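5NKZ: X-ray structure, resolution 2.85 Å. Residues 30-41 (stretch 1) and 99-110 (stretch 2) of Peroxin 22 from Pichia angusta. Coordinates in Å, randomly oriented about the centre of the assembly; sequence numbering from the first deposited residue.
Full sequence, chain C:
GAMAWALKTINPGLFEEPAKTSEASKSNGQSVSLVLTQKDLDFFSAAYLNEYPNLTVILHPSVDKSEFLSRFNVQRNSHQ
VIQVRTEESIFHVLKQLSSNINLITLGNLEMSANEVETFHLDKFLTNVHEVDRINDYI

Stretch 1, residues 30-41: QSVSLVLTQKDL
Stretch 2 (99-110) SNINLITLGNLE

Strand 32-36 runs parallel to strand 101-103, their axes 8° apart and 4.7 Å at closest approach. V32 pairs with I101, S33 with N102 and L34 with L103, with extended phi/psi values from -133/133 at V32 to -104/123 at L103. The odd residues carry the ladder: I101 N donates to S31 O, S33 N to I101 O, L103 N to S33 O and V35 N to L103 O, each 2.9 Å.

Alternation then sorts the side chains. On one face V32, L34, I101 and L103 make an aliphatic layer. V32 is t, which sends CG2 to I101 CD1 and CG1 to L103 CD1, both 3.7 Å; I101 is m at chi1, and L103 is m,t. L34, t,p, brings its CD1 to 3.9 Å from L103 CB. On the other face S33 and N102 are polar. S33 at m places its OG 2.8 Å from S99 OG, a hydrogen bond that either hydroxyl could donate; S99 is m as well. N102, also m with chi2 -85°, folds back so that its ND2 donates to S99 O at 2.9 Å, tying the strand to the residue leading into it. Beyond the last bridge, V35 CG2 packs on I104 CG1 at 3.5 Å, with V35 chi1 off-well at -22° and I104 t,t.

After the strand, T37 (p, phi/psi -78/163) and D40 (m) lock the turn reciprocally: T37 OG1 donates to D40 OD2 at 2.7 Å, and D40 N donates to T37 OG1 at 3.2 Å. This holds the carboxylate facing stretch 2, where D40 OD2 lies 2.7 Å from T105 OG1 (T105 p). N108, m at chi1 and -92/5 in the backbone, covers the same turn, its CB 3.6 Å from T37 OG1. T37 CG2 meets L109 CD1 at 4.0 Å.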

# COMPACT_ATOMS: atom_id res chain seq x y z
N GLN C 30 10.51 12.68 -11.80
CA GLN C 30 10.04 14.07 -11.82
C GLN C 30 8.60 14.07 -11.27
O GLN C 30 7.65 14.27 -12.04
CB GLN C 30 10.12 14.58 -13.30
CG GLN C 30 9.69 16.04 -13.62
CD GLN C 30 8.94 16.18 -14.97
OE1 GLN C 30 8.40 17.25 -15.31
NE2 GLN C 30 8.89 15.10 -15.72
N SER C 31 8.41 13.84 -9.96
CA SER C 31 7.07 13.36 -9.42
C SER C 31 5.94 14.39 -9.41
O SER C 31 6.08 15.37 -8.73
CB SER C 31 7.23 12.85 -7.98
OG SER C 31 7.89 11.60 -7.97
N VAL C 32 4.85 14.17 -10.12
CA VAL C 32 3.79 15.17 -10.21
C VAL C 32 2.43 14.53 -9.96
O VAL C 32 2.11 13.46 -10.54
CB VAL C 32 3.80 15.90 -11.60
CG1 VAL C 32 2.71 16.99 -11.70
CG2 VAL C 32 5.19 16.39 -11.95
N SER C 33 1.64 15.17 -9.10
CA SER C 33 0.24 14.81 -8.91
C SER C 33 -0.61 15.80 -9.68
O SER C 33 -0.51 17.01 -9.46
CB SER C 33 -0.16 14.78 -7.41
OG SER C 33 0.38 13.65 -6.72
N LEU C 34 -1.47 15.32 -10.56
CA LEU C 34 -2.27 16.21 -11.37
C LEU C 34 -3.73 16.03 -11.08
O LEU C 34 -4.26 14.96 -11.36
CB LEU C 34 -1.99 15.91 -12.86
CG LEU C 34 -2.75 16.71 -13.93
CD1 LEU C 34 -2.59 18.21 -13.68
CD2 LEU C 34 -2.25 16.29 -15.31
N VAL C 35 -4.39 17.04 -10.53
CA VAL C 35 -5.81 16.86 -10.27
C VAL C 35 -6.60 17.61 -11.30
O VAL C 35 -6.44 18.84 -11.47
CB VAL C 35 -6.29 17.13 -8.78
CG1 VAL C 35 -5.14 16.99 -7.79
CG2 VAL C 35 -7.00 18.48 -8.57
N LEU C 36 -7.46 16.84 -11.96
CA LEU C 36 -8.29 17.30 -13.07
C LEU C 36 -9.76 17.32 -12.67
O LEU C 36 -10.36 16.28 -12.45
CB LEU C 36 -8.10 16.39 -14.30
CG LEU C 36 -6.65 16.21 -14.81
CD1 LEU C 36 -6.56 15.15 -15.90
CD2 LEU C 36 -6.09 17.55 -15.26
N THR C 37 -10.32 18.52 -12.57
CA THR C 37 -11.76 18.74 -12.72
C THR C 37 -12.13 18.72 -14.20
O THR C 37 -11.28 18.85 -15.06
CB THR C 37 -12.16 20.11 -12.15
OG1 THR C 37 -11.41 21.16 -12.80
CG2 THR C 37 -11.89 20.18 -10.67
N GLN C 38 -13.43 18.56 -14.49
CA GLN C 38 -14.05 18.90 -15.77
C GLN C 38 -13.34 20.02 -16.55
O GLN C 38 -12.95 19.83 -17.69
CB GLN C 38 -15.51 19.28 -15.52
CG GLN C 38 -16.42 18.09 -15.48
CD GLN C 38 -17.22 17.88 -16.76
OE1 GLN C 38 -16.76 18.22 -17.87
NE2 GLN C 38 -18.42 17.31 -16.62
N LYS C 39 -13.12 21.16 -15.90
CA LYS C 39 -12.57 22.34 -16.55
C LYS C 39 -11.11 22.13 -16.79
O LYS C 39 -10.64 22.26 -17.90
CB LYS C 39 -12.79 23.59 -15.70
CG LYS C 39 -14.26 24.00 -15.59
CD LYS C 39 -15.04 23.23 -14.50
CE LYS C 39 -16.11 24.04 -13.76
NZ LYS C 39 -16.02 23.75 -12.30
N ASP C 40 -10.37 21.73 -15.77
CA ASP C 40 -8.92 21.50 -15.94
C ASP C 40 -8.56 20.56 -17.10
O ASP C 40 -7.50 20.66 -17.68
CB ASP C 40 -8.35 20.95 -14.64
CG ASP C 40 -8.36 21.99 -13.52
OD1 ASP C 40 -7.89 23.13 -13.77
OD2 ASP C 40 -8.83 21.66 -12.40
N LEU C 41 -9.49 19.67 -17.41
CA LEU C 41 -9.37 18.61 -18.43
C LEU C 41 -8.87 19.01 -19.83
O LEU C 41 -8.32 18.18 -20.54
CB LEU C 41 -10.75 17.94 -18.57
CG LEU C 41 -10.88 16.47 -18.92
CD1 LEU C 41 -12.03 15.84 -18.14
CD2 LEU C 41 -11.13 16.32 -20.41
N SER C 99 3.55 13.77 -3.93
CA SER C 99 4.38 14.06 -5.10
C SER C 99 5.17 15.35 -4.87
O SER C 99 4.75 16.24 -4.12
CB SER C 99 3.52 14.14 -6.35
OG SER C 99 3.05 12.86 -6.68
N ASN C 100 6.34 15.42 -5.49
CA ASN C 100 7.20 16.62 -5.49
C ASN C 100 6.48 17.87 -6.01
O ASN C 100 6.73 18.96 -5.52
CB ASN C 100 8.42 16.42 -6.39
CG ASN C 100 9.41 15.40 -5.85
OD1 ASN C 100 9.04 14.34 -5.38
ND2 ASN C 100 10.67 15.71 -5.93
N ILE C 101 5.63 17.70 -7.04
CA ILE C 101 4.87 18.80 -7.67
C ILE C 101 3.38 18.51 -7.60
O ILE C 101 2.94 17.40 -7.88
CB ILE C 101 5.33 19.04 -9.15
CG1 ILE C 101 6.84 19.39 -9.22
CG2 ILE C 101 4.51 20.15 -9.81
CD1 ILE C 101 7.67 18.52 -10.17
N ASN C 102 2.59 19.51 -7.24
CA ASN C 102 1.19 19.25 -7.01
C ASN C 102 0.42 20.29 -7.76
O ASN C 102 0.43 21.44 -7.39
CB ASN C 102 0.84 19.20 -5.49
CG ASN C 102 1.42 17.97 -4.77
OD1 ASN C 102 0.81 16.88 -4.76
ND2 ASN C 102 2.60 18.14 -4.16
N LEU C 103 -0.21 19.87 -8.85
CA LEU C 103 -0.98 20.75 -9.71
C LEU C 103 -2.45 20.55 -9.48
O LEU C 103 -2.97 19.44 -9.68
CB LEU C 103 -0.69 20.48 -11.17
CG LEU C 103 0.77 20.46 -11.55
CD1 LEU C 103 0.83 19.96 -12.98
CD2 LEU C 103 1.37 21.85 -11.36
N ILE C 104 -3.11 21.64 -9.12
CA ILE C 104 -4.52 21.62 -8.75
C ILE C 104 -5.06 23.04 -8.77
O ILE C 104 -4.46 23.93 -8.14
CB ILE C 104 -4.68 20.96 -7.33
CG1 ILE C 104 -6.05 21.27 -6.71
CG2 ILE C 104 -3.54 21.36 -6.36
CD1 ILE C 104 -6.50 20.35 -5.58
N THR C 105 -6.13 23.30 -9.50
CA THR C 105 -6.77 24.61 -9.40
C THR C 105 -7.80 24.46 -8.31
O THR C 105 -8.82 23.78 -8.51
CB THR C 105 -7.47 25.10 -10.68
OG1 THR C 105 -8.26 24.04 -11.19
CG2 THR C 105 -6.48 25.51 -11.74
N LEU C 106 -7.53 25.06 -7.15
CA LEU C 106 -8.47 25.03 -6.03
C LEU C 106 -9.72 25.82 -6.37
O LEU C 106 -10.81 25.42 -5.98
CB LEU C 106 -7.83 25.58 -4.75
CG LEU C 106 -6.60 24.82 -4.21
CD1 LEU C 106 -5.73 25.66 -3.28
CD2 LEU C 106 -7.04 23.55 -3.52
N GLY C 107 -9.56 26.92 -7.13
CA GLY C 107 -10.69 27.71 -7.64
C GLY C 107 -11.75 26.97 -8.44
O GLY C 107 -12.86 27.46 -8.60
N ASN C 108 -11.40 25.79 -8.96
CA ASN C 108 -12.36 24.94 -9.69
C ASN C 108 -13.09 23.92 -8.85
O ASN C 108 -13.82 23.10 -9.39
CB ASN C 108 -11.65 24.21 -10.83
CG ASN C 108 -11.23 25.13 -11.95
OD1 ASN C 108 -10.35 24.79 -12.74
ND2 ASN C 108 -11.86 26.31 -12.03
N LEU C 109 -12.88 23.94 -7.53
CA LEU C 109 -13.66 23.10 -6.62
C LEU C 109 -14.96 23.82 -6.24
O LEU C 109 -15.06 25.03 -6.37
CB LEU C 109 -12.81 22.73 -5.39
CG LEU C 109 -11.75 21.60 -5.49
CD1 LEU C 109 -11.17 21.40 -6.89
CD2 LEU C 109 -10.60 21.79 -4.51
N GLU C 110 -15.96 23.04 -5.81
CA GLU C 110 -17.22 23.55 -5.26
C GLU C 110 -17.06 23.94 -3.79
O GLU C 110 -17.58 24.94 -3.37
CB GLU C 110 -18.40 22.58 -5.46
CG GLU C 110 -18.26 21.67 -6.68
CD GLU C 110 -19.54 21.31 -7.41
OE1 GLU C 110 -20.67 21.56 -6.91
OE2 GLU C 110 -19.39 20.76 -8.53